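Local coordinates for protein cytochrome c552 (Thermochromatium tepidum, PDB 5ZE8) that carries five heme c groups at low potential and probably transfers electrons in a thermophilic purple sulfur photosynthetic bacterium, at residues Ile285-Thr290 / Leu321-Thr326. Numbering follows the deposited sequence.
Sequences IVFDLT and LYLKLT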
loop_
_atom_site.group_PDB
_atom_site.type_symbol
_atom_site.label_atom_id
_atom_site.label_comp_id
_atom_site.label_asym_id
_atom_site.label_seq_id
_atom_site.Cartn_x
_atom_site.Cartn_y
_atom_site.Cartn_z
ATOM N N ILE A 285 -14.993 0.631 0.989
ATOM C CA ILE A 285 -15.998 -0.253 1.547
ATOM C C ILE A 285 -17.400 0.390 1.368
ATOM O O ILE A 285 -17.486 1.612 1.236
ATOM C CB ILE A 285 -15.772 -0.617 3.044
ATOM C CG1 ILE A 285 -16.136 0.497 4.047
ATOM C CG2 ILE A 285 -14.387 -1.147 3.210
ATOM C CD1 ILE A 285 -15.389 1.777 3.884
ATOM N N VAL A 286 -18.433 -0.410 1.461
ATOM C CA VAL A 286 -19.796 0.032 1.687
ATOM C C VAL A 286 -20.210 -0.341 3.114
ATOM O O VAL A 286 -20.164 -1.532 3.447
ATOM C CB VAL A 286 -20.752 -0.580 0.674
ATOM C CG1 VAL A 286 -22.129 0.148 0.745
ATOM C CG2 VAL A 286 -20.208 -0.429 -0.715
ATOM N N PHE A 287 -20.574 0.647 3.889
ATOM C CA PHE A 287 -20.907 0.474 5.285
ATOM C C PHE A 287 -22.335 0.871 5.562
ATOM O O PHE A 287 -22.729 1.956 5.178
ATOM C CB PHE A 287 -19.927 1.326 6.070
ATOM C CG PHE A 287 -20.045 1.172 7.580
ATOM C CD1 PHE A 287 -19.561 0.079 8.207
ATOM C CD2 PHE A 287 -20.638 2.176 8.309
ATOM C CE1 PHE A 287 -19.646 0.003 9.624
ATOM C CE2 PHE A 287 -20.720 2.106 9.686
ATOM C CZ PHE A 287 -20.234 1.016 10.335
ATOM N N ASP A 288 -23.096 0.019 6.195
ATOM C CA ASP A 288 -24.499 0.376 6.544
ATOM C C ASP A 288 -24.941 -0.282 7.839
ATOM O O ASP A 288 -24.445 -1.318 8.219
ATOM C CB ASP A 288 -25.425 -0.026 5.399
ATOM C CG ASP A 288 -26.737 0.750 5.381
ATOM O OD1 ASP A 288 -26.840 1.894 5.933
ATOM O OD2 ASP A 288 -27.629 0.152 4.743
ATOM N N LEU A 289 -25.849 0.417 8.539
ATOM C CA LEU A 289 -26.397 -0.018 9.826
ATOM C C LEU A 289 -27.913 -0.049 9.676
ATOM O O LEU A 289 -28.461 0.907 9.149
ATOM C CB LEU A 289 -26.093 1.005 10.882
ATOM C CG LEU A 289 -26.832 0.931 12.227
ATOM C CD1 LEU A 289 -26.379 -0.356 12.888
ATOM C CD2 LEU A 289 -26.391 2.089 13.050
ATOM N N THR A 290 -28.470 -1.198 9.998
ATOM C CA THR A 290 -29.935 -1.443 10.049
ATOM C C THR A 290 -30.333 -1.797 11.463
ATOM O O THR A 290 -29.567 -2.394 12.179
ATOM C CB THR A 290 -30.431 -2.550 9.073
ATOM O OG1 THR A 290 -29.811 -3.855 9.281
ATOM C CG2 THR A 290 -30.239 -2.089 7.769
ATOM N N LEU A 321 -8.541 -2.417 11.009
ATOM C CA LEU A 321 -9.767 -1.626 11.209
ATOM C C LEU A 321 -10.455 -2.040 12.468
ATOM O O LEU A 321 -10.265 -3.172 12.995
ATOM C CB LEU A 321 -10.780 -1.896 10.116
ATOM C CG LEU A 321 -10.349 -2.307 8.725
ATOM C CD1 LEU A 321 -11.516 -2.697 7.820
ATOM C CD2 LEU A 321 -9.531 -1.191 8.131
ATOM N N TYR A 322 -11.323 -1.157 12.947
ATOM C CA TYR A 322 -12.214 -1.578 14.024
ATOM C C TYR A 322 -13.519 -0.844 13.918
ATOM O O TYR A 322 -13.514 0.263 13.429
ATOM C CB TYR A 322 -11.599 -1.395 15.396
ATOM C CG TYR A 322 -11.188 -0.038 15.875
ATOM C CD1 TYR A 322 -12.108 0.846 16.405
ATOM C CD2 TYR A 322 -9.875 0.424 15.791
ATOM C CE1 TYR A 322 -11.721 2.102 16.860
ATOM C CE2 TYR A 322 -9.464 1.650 16.290
ATOM C CZ TYR A 322 -10.417 2.516 16.787
ATOM O OH TYR A 322 -10.036 3.753 17.235
ATOM N N LEU A 323 -14.593 -1.522 14.396
ATOM C CA LEU A 323 -15.943 -1.016 14.400
ATOM C C LEU A 323 -16.266 -0.531 15.810
ATOM O O LEU A 323 -16.065 -1.247 16.738
ATOM C CB LEU A 323 -16.925 -2.093 14.025
ATOM C CG LEU A 323 -18.382 -1.808 14.379
ATOM C CD1 LEU A 323 -18.919 -0.657 13.471
ATOM C CD2 LEU A 323 -19.175 -3.024 14.154
ATOM N N LYS A 324 -16.758 0.687 15.939
ATOM C CA LYS A 324 -17.395 1.159 17.174
ATOM C C LYS A 324 -18.884 1.344 16.912
ATOM O O LYS A 324 -19.241 2.094 16.054
ATOM C CB LYS A 324 -16.808 2.457 17.589
ATOM C CG LYS A 324 -15.369 2.379 17.962
ATOM C CD LYS A 324 -15.150 1.743 19.349
ATOM C CE LYS A 324 -15.536 2.635 20.527
ATOM N NZ LYS A 324 -14.796 3.891 20.570
ATOM N N LEU A 325 -19.702 0.705 17.709
ATOM C CA LEU A 325 -21.137 0.802 17.632
ATOM C C LEU A 325 -21.634 1.253 19.001
ATOM O O LEU A 325 -21.337 0.642 20.025
ATOM C CB LEU A 325 -21.832 -0.504 17.264
ATOM C CG LEU A 325 -23.327 -0.580 16.983
ATOM C CD1 LEU A 325 -23.576 0.263 15.720
ATOM C CD2 LEU A 325 -23.789 -2.018 16.793
ATOM N N THR A 326 -22.402 2.335 18.982
ATOM C CA THR A 326 -22.716 3.029 20.252
ATOM C C THR A 326 -24.191 3.416 20.210
ATOM O O THR A 326 -24.660 3.897 19.238
ATOM C CB THR A 326 -21.850 4.265 20.467
ATOM O OG1 THR A 326 -20.433 3.995 20.316
ATOM C CG2 THR A 326 -22.049 4.889 21.863
#
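The ring of Phe-287 turns its edge to Leu-323: methyl CD1 of the leucine sits close to the ring plane, 3.8 Å from Phe-287 CZ and 4.0 Å from Phe-287 CE1. This is packing between two antiparallel beta sheets laid against each other: strand 285-294, outermost in a three-stranded sheet, packs through its side chains on strand 320-328 of a larger one. The backbones are too far apart to pair: Phe-287 CA is 10.5 Å from Leu-323 CA, and side chains alone span the gap. With CG anti to the backbone N (chi1 -175°), the Phe-287 ring projects across the gap between the sheets and its far end, CZ and CE1, meets the leucine methyl. Leu-323 suits its place as a buried, wholly apolar side chain, whose methyl can lie against the edge of an aromatic ring without burying a polar atom. Around the ring, Val-302 and Ile-304 of the adjacent strand and Ala-429 of strand 426-434 add further contacts.

Two residues on along each strand, alternation brings Leu-289 and Leu-325 to the same interface. They suit this buried layer because their branched ends are wholly apolar, and both touch Val-398 of strand 397-405. The contact is sheet-to-sheet packing, with the Phe-287 side chain about 13 Å from a bound heme c. Where the two leucines meet, one methyl from each does the touching, Leu-289 CD1 lying 4.0 Å from Leu-325 CD1.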